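PDB 6QFJ: magnetosome membrane protein MamB, putative Co/Zn/Cd cation transporter. Cation diffusion facilitator family from Desulfamplus magnetovallimortis, which probably belongs to the machinery that moves divalent metal cations across the magnetosome membrane, the chain here being its C-terminal cytosolic domain. Local coordinates for residues P18-V23 and I39-P44; Q33-E38 and E65-K70. All blocks are in the same frame, centred on the assembly; numbering follows the deposited sequence. Where two conformers were deposited one is given.

The chain folds as helix 2-15, strands 22-31 and 34-43, helix 49-66 and strand 71-79, the alpha-beta fold of the C-terminal dimerisation domain of cation diffusion facilitators. Both contacts use strand 34-43, the middle strand of the three-stranded sheet: contact 2 its start, contact 1 its end. Their centres lie about 20 Å apart, on opposite sides of the chain's centre. Along the chain the segments alternate, 18-23, 33-38, 39-44, 65-70. Contact 1 pairs the two hairpin strands, whereas contact 2 packs the turn after helix 49-66 against the central strand, just before strand 71-79 begins. Together they join both ends of the central strand to a domain that probably mediates dimerisation.

Contact 1: residues P18-V23 and I39-P44; sequences PSISDV and IDLYVP
With CG1 anti to the carbonyl carbon (chi1 -71°), Ile-20 has CG2 anti to its backbone N, facing Leu-41 CD2. The two side chains cross obliquely, and Ile-20 CD1 meets the other methyl, Leu-41 CD1, at 3.8 Å. An alanine in place of Ile-20 would probably leave Leu-41 CD1 without its methyl partner and open a gap where Leu-14 and Val-59 also pack. In this antiparallel hairpin Asp-22 and Tyr-42 form a hydrogen-bonded pair, and Ser-21 and Asp-22 both face Tyr-42 in a classic beta bulge. Ser-21 N gives a 2.9 Å hydrogen bond to Tyr-42 O, and Asp-22 N adds a weak one to the same oxygen at 3.4 Å. Tyr-42 N answers with a straighter bond (159°) to Asp-22 O, 2.9 Å away. On the face that carries these two side chains, Asp-22 CB lies at the edge of the tyrosine ring, 3.8 Å from Tyr-42 CD2. Val-23 and Leu-41, the next, non-hydrogen-bonded pair, point to the other face, where Val-23 CG2 and Leu-41 CD2 are 4.3 Å apart. Ser-21 OG packs against Pro-44 CD at 3.3 Å where the strand ends. Leu-14 of helix 2-15 covers Ile-20 and Val-23, Val-59 of helix 49-66 packs on Ile-20 and Leu-41, and strand 71-79 flanks strand 34-43 on its other side, its Arg-76 forming a salt bridge with Asp-40.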
loop_
_atom_site.group_PDB
_atom_site.type_symbol
_atom_site.label_atom_id
_atom_site.label_comp_id
_atom_site.label_asym_id
_atom_site.label_seq_id
_atom_site.Cartn_x
_atom_site.Cartn_y
_atom_site.Cartn_z
ATOM N N PRO A 18 10.703 -5.568 0.482
ATOM C CA PRO A 18 11.120 -6.467 -0.587
ATOM C C PRO A 18 10.017 -7.285 -1.311
ATOM O O PRO A 18 10.211 -7.658 -2.475
ATOM C CB PRO A 18 12.136 -7.403 0.057
ATOM C CG PRO A 18 11.847 -7.328 1.519
ATOM C CD PRO A 18 11.305 -5.926 1.786
ATOM N N SER A 19 8.890 -7.548 -0.681
ATOM C CA SER A 19 7.833 -8.310 -1.371
ATOM C C SER A 19 7.063 -7.526 -2.476
ATOM O O SER A 19 6.261 -8.092 -3.240
ATOM C CB SER A 19 6.856 -8.844 -0.325
ATOM O OG SER A 19 6.217 -7.796 0.358
ATOM N N ILE A 20 7.347 -6.242 -2.567
ATOM C CA ILE A 20 6.650 -5.318 -3.442
ATOM C C ILE A 20 7.610 -4.881 -4.501
ATOM O O ILE A 20 8.692 -4.380 -4.185
ATOM C CB ILE A 20 6.143 -4.096 -2.631
ATOM C CG1 ILE A 20 4.999 -4.586 -1.745
ATOM C CG2 ILE A 20 5.686 -2.944 -3.496
ATOM C CD1 ILE A 20 4.679 -3.609 -0.632
ATOM N N SER A 21 7.236 -5.045 -5.782
ATOM C CA SER A 21 8.143 -4.602 -6.886
ATOM C C SER A 21 8.154 -3.091 -7.028
ATOM O O SER A 21 9.156 -2.478 -7.251
ATOM C CB SER A 21 7.702 -5.252 -8.224
ATOM O OG SER A 21 7.483 -6.649 -8.001
ATOM N N ASP A 22 7.022 -2.467 -6.874
ATOM C CA ASP A 22 6.910 -0.989 -7.031
ATOM C C ASP A 22 5.532 -0.541 -6.553
ATOM O O ASP A 22 4.601 -1.353 -6.457
ATOM C CB ASP A 22 6.996 -0.597 -8.540
ATOM C CG ASP A 22 8.412 -0.317 -8.984
ATOM O OD1 ASP A 22 9.144 0.403 -8.298
ATOM O OD2 ASP A 22 8.842 -0.842 -10.035
ATOM N N VAL A 23 5.422 0.735 -6.266
ATOM C CA VAL A 23 4.170 1.374 -5.913
ATOM C C VAL A 23 3.557 1.854 -7.205
ATOM O O VAL A 23 4.190 2.589 -7.944
ATOM C CB VAL A 23 4.384 2.575 -4.984
ATOM C CG1 VAL A 23 3.048 3.258 -4.680
ATOM C CG2 VAL A 23 5.000 2.081 -3.719
ATOM N N ILE A 39 -4.374 1.658 -1.996
ATOM C CA ILE A 39 -2.998 1.404 -2.341
ATOM C C ILE A 39 -2.936 0.373 -3.476
ATOM O O ILE A 39 -3.421 -0.794 -3.321
ATOM C CB ILE A 39 -2.221 0.887 -1.134
ATOM C CG1 ILE A 39 -2.484 1.782 0.069
ATOM C CG2 ILE A 39 -0.739 0.764 -1.473
ATOM C CD1 ILE A 39 -1.388 2.665 0.548
ATOM N N ASP A 40 -2.342 0.791 -4.602
ATOM C CA ASP A 40 -2.085 -0.095 -5.728
ATOM C C ASP A 40 -0.613 -0.407 -5.837
ATOM O O ASP A 40 0.205 0.508 -5.880
ATOM C CB ASP A 40 -2.617 0.553 -7.026
ATOM C CG ASP A 40 -4.124 0.713 -7.013
ATOM O OD1 ASP A 40 -4.804 0.114 -6.115
ATOM O OD2 ASP A 40 -4.651 1.491 -7.822
ATOM N N LEU A 41 -0.280 -1.688 -5.917
ATOM C CA LEU A 41 1.111 -2.161 -5.992
ATOM C C LEU A 41 1.370 -3.103 -7.105
ATOM O O LEU A 41 0.492 -3.851 -7.511
ATOM C CB LEU A 41 1.462 -2.927 -4.738
ATOM C CG LEU A 41 1.143 -2.164 -3.432
ATOM C CD1 LEU A 41 1.316 -3.051 -2.285
ATOM C CD2 LEU A 41 2.017 -0.960 -3.312
ATOM N N TYR A 42 2.605 -3.058 -7.627
ATOM C CA TYR A 42 3.112 -4.046 -8.543
ATOM C C TYR A 42 3.800 -5.090 -7.771
ATOM O O TYR A 42 4.555 -4.816 -6.862
ATOM C CB TYR A 42 4.154 -3.406 -9.553
ATOM C CG TYR A 42 3.544 -2.494 -10.570
ATOM C CD1 TYR A 42 2.653 -2.987 -11.481
ATOM C CD2 TYR A 42 3.780 -1.125 -10.587
ATOM C CE1 TYR A 42 2.050 -2.174 -12.388
ATOM C CE2 TYR A 42 3.198 -0.278 -11.509
ATOM C CZ TYR A 42 2.334 -0.827 -12.413
ATOM O OH TYR A 42 1.727 -0.058 -13.359
ATOM N N VAL A 43 3.561 -6.329 -8.135
ATOM C CA VAL A 43 4.222 -7.473 -7.509
ATOM C C VAL A 43 4.625 -8.439 -8.620
ATOM O O VAL A 43 4.147 -8.316 -9.763
ATOM C CB VAL A 43 3.277 -8.202 -6.578
ATOM C CG1 VAL A 43 2.848 -7.257 -5.463
ATOM C CG2 VAL A 43 2.044 -8.665 -7.341
ATOM N N PRO A 44 5.417 -9.464 -8.282
ATOM C CA PRO A 44 5.916 -10.374 -9.320
ATOM C C PRO A 44 4.746 -11.079 -9.902
ATOM O O PRO A 44 3.820 -11.470 -9.152
ATOM C CB PRO A 44 6.852 -11.325 -8.564
ATOM C CG PRO A 44 7.351 -10.503 -7.415
ATOM C CD PRO A 44 6.168 -9.571 -7.038
#

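Contact 2: residues Q33-E38 and E65-K70; sequences QVLEFE and EIVDRK
Leu-35 and Val-67 meet where helix 49-66 of a beta-alpha-beta unit ends and the chain turns back to strand 71-79, parallel to strand 34-43. Apolar packing comes first. Val-67, where the chain leaves helical geometry, offers one methyl to each of two strand residues: CG1 lies 3.9 Å from Leu-35 CD1, and CG2 approaches Phe-37 CZ tip to tip at 3.8 Å. Further out, the aliphatic chain of Lys-70 passes across Val-34, its CD 3.9 Å from Val-34 CG2. Leu-35 and Phe-37 are both buried and are also covered by helix 2-15, through Met-3 and Ile-10 respectively.

One backbone hydrogen bond joins the segments: Leu-35 N donates to Lys-70 O at 3.0 Å, nearly in line (160°), and the same oxygen receives a CA-H...O contact from Val-34 CA. This bond lies just ahead of strand 71-79, and the pairing continues with Leu-35 and Thr-72.

The polar contacts of Arg-69 are weaker. Its chain bends at chi3 (-23°), which sets NE near Leu-35 CD1, and the two side chains cross at about a right angle. Arg-69 NH1 makes a straight but weak hydrogen bond to Gln-33 O and a long, weak ion pair with Glu-30. Leu-35 CG sits over the centre of one guanidinium face, 4.0 Å from Arg-69 CZ.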
loop_
_atom_site.group_PDB
_atom_site.type_symbol
_atom_site.label_atom_id
_atom_site.label_comp_id
_atom_site.label_asym_id
_atom_site.label_seq_id
_atom_site.Cartn_x
_atom_site.Cartn_y
_atom_site.Cartn_z
ATOM N N GLN A 33 -13.528 11.540 10.489
ATOM C CA GLN A 33 -12.305 11.381 11.194
ATOM C C GLN A 33 -11.522 10.150 10.687
ATOM O O GLN A 33 -10.554 9.782 11.304
ATOM C CB GLN A 33 -12.565 11.239 12.679
ATOM C CG GLN A 33 -13.078 12.498 13.296
ATOM C CD GLN A 33 -13.235 12.389 14.791
ATOM O OE1 GLN A 33 -12.275 12.231 15.540
ATOM N NE2 GLN A 33 -14.464 12.452 15.230
ATOM N N VAL A 34 -12.030 9.450 9.678
ATOM C CA VAL A 34 -11.405 8.243 9.168
ATOM C C VAL A 34 -10.642 8.598 7.921
ATOM O O VAL A 34 -11.190 9.187 7.027
ATOM C CB VAL A 34 -12.377 7.044 8.816
ATOM C CG1 VAL A 34 -11.529 5.846 8.427
ATOM C CG2 VAL A 34 -13.234 6.654 10.007
ATOM N N LEU A 35 -9.374 8.205 7.874
ATOM C CA LEU A 35 -8.609 8.259 6.677
ATOM C C LEU A 35 -8.734 6.974 5.859
ATOM O O LEU A 35 -8.387 5.871 6.338
ATOM C CB LEU A 35 -7.161 8.493 7.006
ATOM C CG LEU A 35 -6.838 9.929 7.330
ATOM C CD1 LEU A 35 -5.409 9.987 7.846
ATOM C CD2 LEU A 35 -7.002 10.805 6.075
ATOM N N GLU A 36 -9.190 7.126 4.630
ATOM C CA GLU A 36 -9.306 6.014 3.684
ATOM C C GLU A 36 -8.132 5.966 2.723
ATOM O O GLU A 36 -7.871 6.929 2.004
ATOM C CB GLU A 36 -10.589 6.115 2.883
ATOM C CG GLU A 36 -11.778 5.655 3.718
ATOM C CD GLU A 36 -13.128 5.912 3.109
ATOM O OE1 GLU A 36 -13.184 6.604 2.085
ATOM O OE2 GLU A 36 -14.106 5.430 3.710
ATOM N N PHE A 37 -7.445 4.849 2.716
ATOM C CA PHE A 37 -6.304 4.669 1.798
ATOM C C PHE A 37 -6.616 3.617 0.749
ATOM O O PHE A 37 -7.205 2.567 1.063
ATOM C CB PHE A 37 -5.070 4.251 2.539
ATOM C CG PHE A 37 -4.513 5.325 3.405
ATOM C CD1 PHE A 37 -4.935 5.444 4.734
ATOM C CD2 PHE A 37 -3.525 6.149 2.940
ATOM C CE1 PHE A 37 -4.420 6.416 5.522
ATOM C CE2 PHE A 37 -3.001 7.138 3.762
ATOM C CZ PHE A 37 -3.472 7.293 5.041
ATOM N N GLU A 38 -6.284 3.933 -0.503
ATOM C CA GLU A 38 -6.300 2.984 -1.623
ATOM C C GLU A 38 -4.908 2.859 -2.110
ATOM O O GLU A 38 -4.287 3.860 -2.554
ATOM C CB GLU A 38 -7.217 3.464 -2.750
ATOM C CG GLU A 38 -8.687 3.418 -2.323
ATOM C CD GLU A 38 -9.628 4.116 -3.275
ATOM O OE1 GLU A 38 -9.257 5.122 -3.888
ATOM O OE2 GLU A 38 -10.759 3.660 -3.374
ATOM N N GLU A 65 0.513 1.238 11.440
ATOM C CA GLU A 65 1.578 1.699 12.261
ATOM C C GLU A 65 1.899 3.158 12.021
ATOM O O GLU A 65 2.176 3.902 12.958
ATOM C CB GLU A 65 2.862 0.873 12.091
ATOM C CG GLU A 65 3.989 1.376 13.009
ATOM C CD GLU A 65 5.248 0.490 12.948
ATOM O OE1 GLU A 65 5.139 -0.688 12.581
ATOM O OE2 GLU A 65 6.365 0.963 13.317
ATOM N N ILE A 66 1.916 3.583 10.778
ATOM C CA ILE A 66 2.291 4.989 10.478
ATOM C C ILE A 66 1.231 6.010 10.808
ATOM O O ILE A 66 1.535 7.082 11.307
ATOM C CB ILE A 66 2.693 5.097 9.005
ATOM C CG1 ILE A 66 3.942 4.292 8.827
ATOM C CG2 ILE A 66 2.903 6.552 8.579
ATOM C CD1 ILE A 66 4.685 4.567 7.573
ATOM N N VAL A 67 -0.015 5.705 10.513
ATOM C CA VAL A 67 -1.126 6.616 10.746
ATOM C C VAL A 67 -1.727 6.395 12.131
ATOM O O VAL A 67 -2.272 5.329 12.418
ATOM C CB VAL A 67 -2.193 6.351 9.639
ATOM C CG1 VAL A 67 -3.322 7.300 9.753
ATOM C CG2 VAL A 67 -1.591 6.429 8.247
ATOM N N ASP A 68 -1.707 7.431 12.948
ATOM C CA ASP A 68 -2.171 7.352 14.323
ATOM C C ASP A 68 -3.704 7.184 14.381
ATOM O O ASP A 68 -4.252 6.368 15.143
ATOM C CB ASP A 68 -1.801 8.642 15.065
ATOM C CG ASP A 68 -0.468 9.263 14.579
ATOM O OD1 ASP A 68 -0.409 9.718 13.403
ATOM O OD2 ASP A 68 0.508 9.298 15.366
ATOM N N ARG A 69 -4.382 7.937 13.538
ATOM C CA ARG A 69 -5.840 7.930 13.491
ATOM C C ARG A 69 -6.428 6.690 12.839
ATOM O O ARG A 69 -5.739 5.904 12.166
ATOM C CB ARG A 69 -6.325 9.122 12.669
ATOM C CG ARG A 69 -5.176 10.033 12.255
ATOM C CD ARG A 69 -5.639 11.413 11.748
ATOM N NE ARG A 69 -6.996 11.417 11.259
ATOM C CZ ARG A 69 -7.475 12.362 10.475
ATOM N NH1 ARG A 69 -8.728 12.268 10.058
ATOM N NH2 ARG A 69 -6.709 13.368 10.080
ATOM N N LYS A 70 -7.713 6.567 13.006
ATOM C CA LYS A 70 -8.458 5.478 12.429
ATOM C C LYS A 70 -8.367 5.524 10.900
ATOM O O LYS A 70 -8.479 6.598 10.284
ATOM C CB LYS A 70 -9.931 5.527 12.858
ATOM C CG LYS A 70 -10.721 4.333 12.352
ATOM C CD LYS A 70 -12.160 4.243 12.823
ATOM C CE LYS A 70 -12.845 3.140 12.032
ATOM N NZ LYS A 70 -13.885 2.348 12.747
#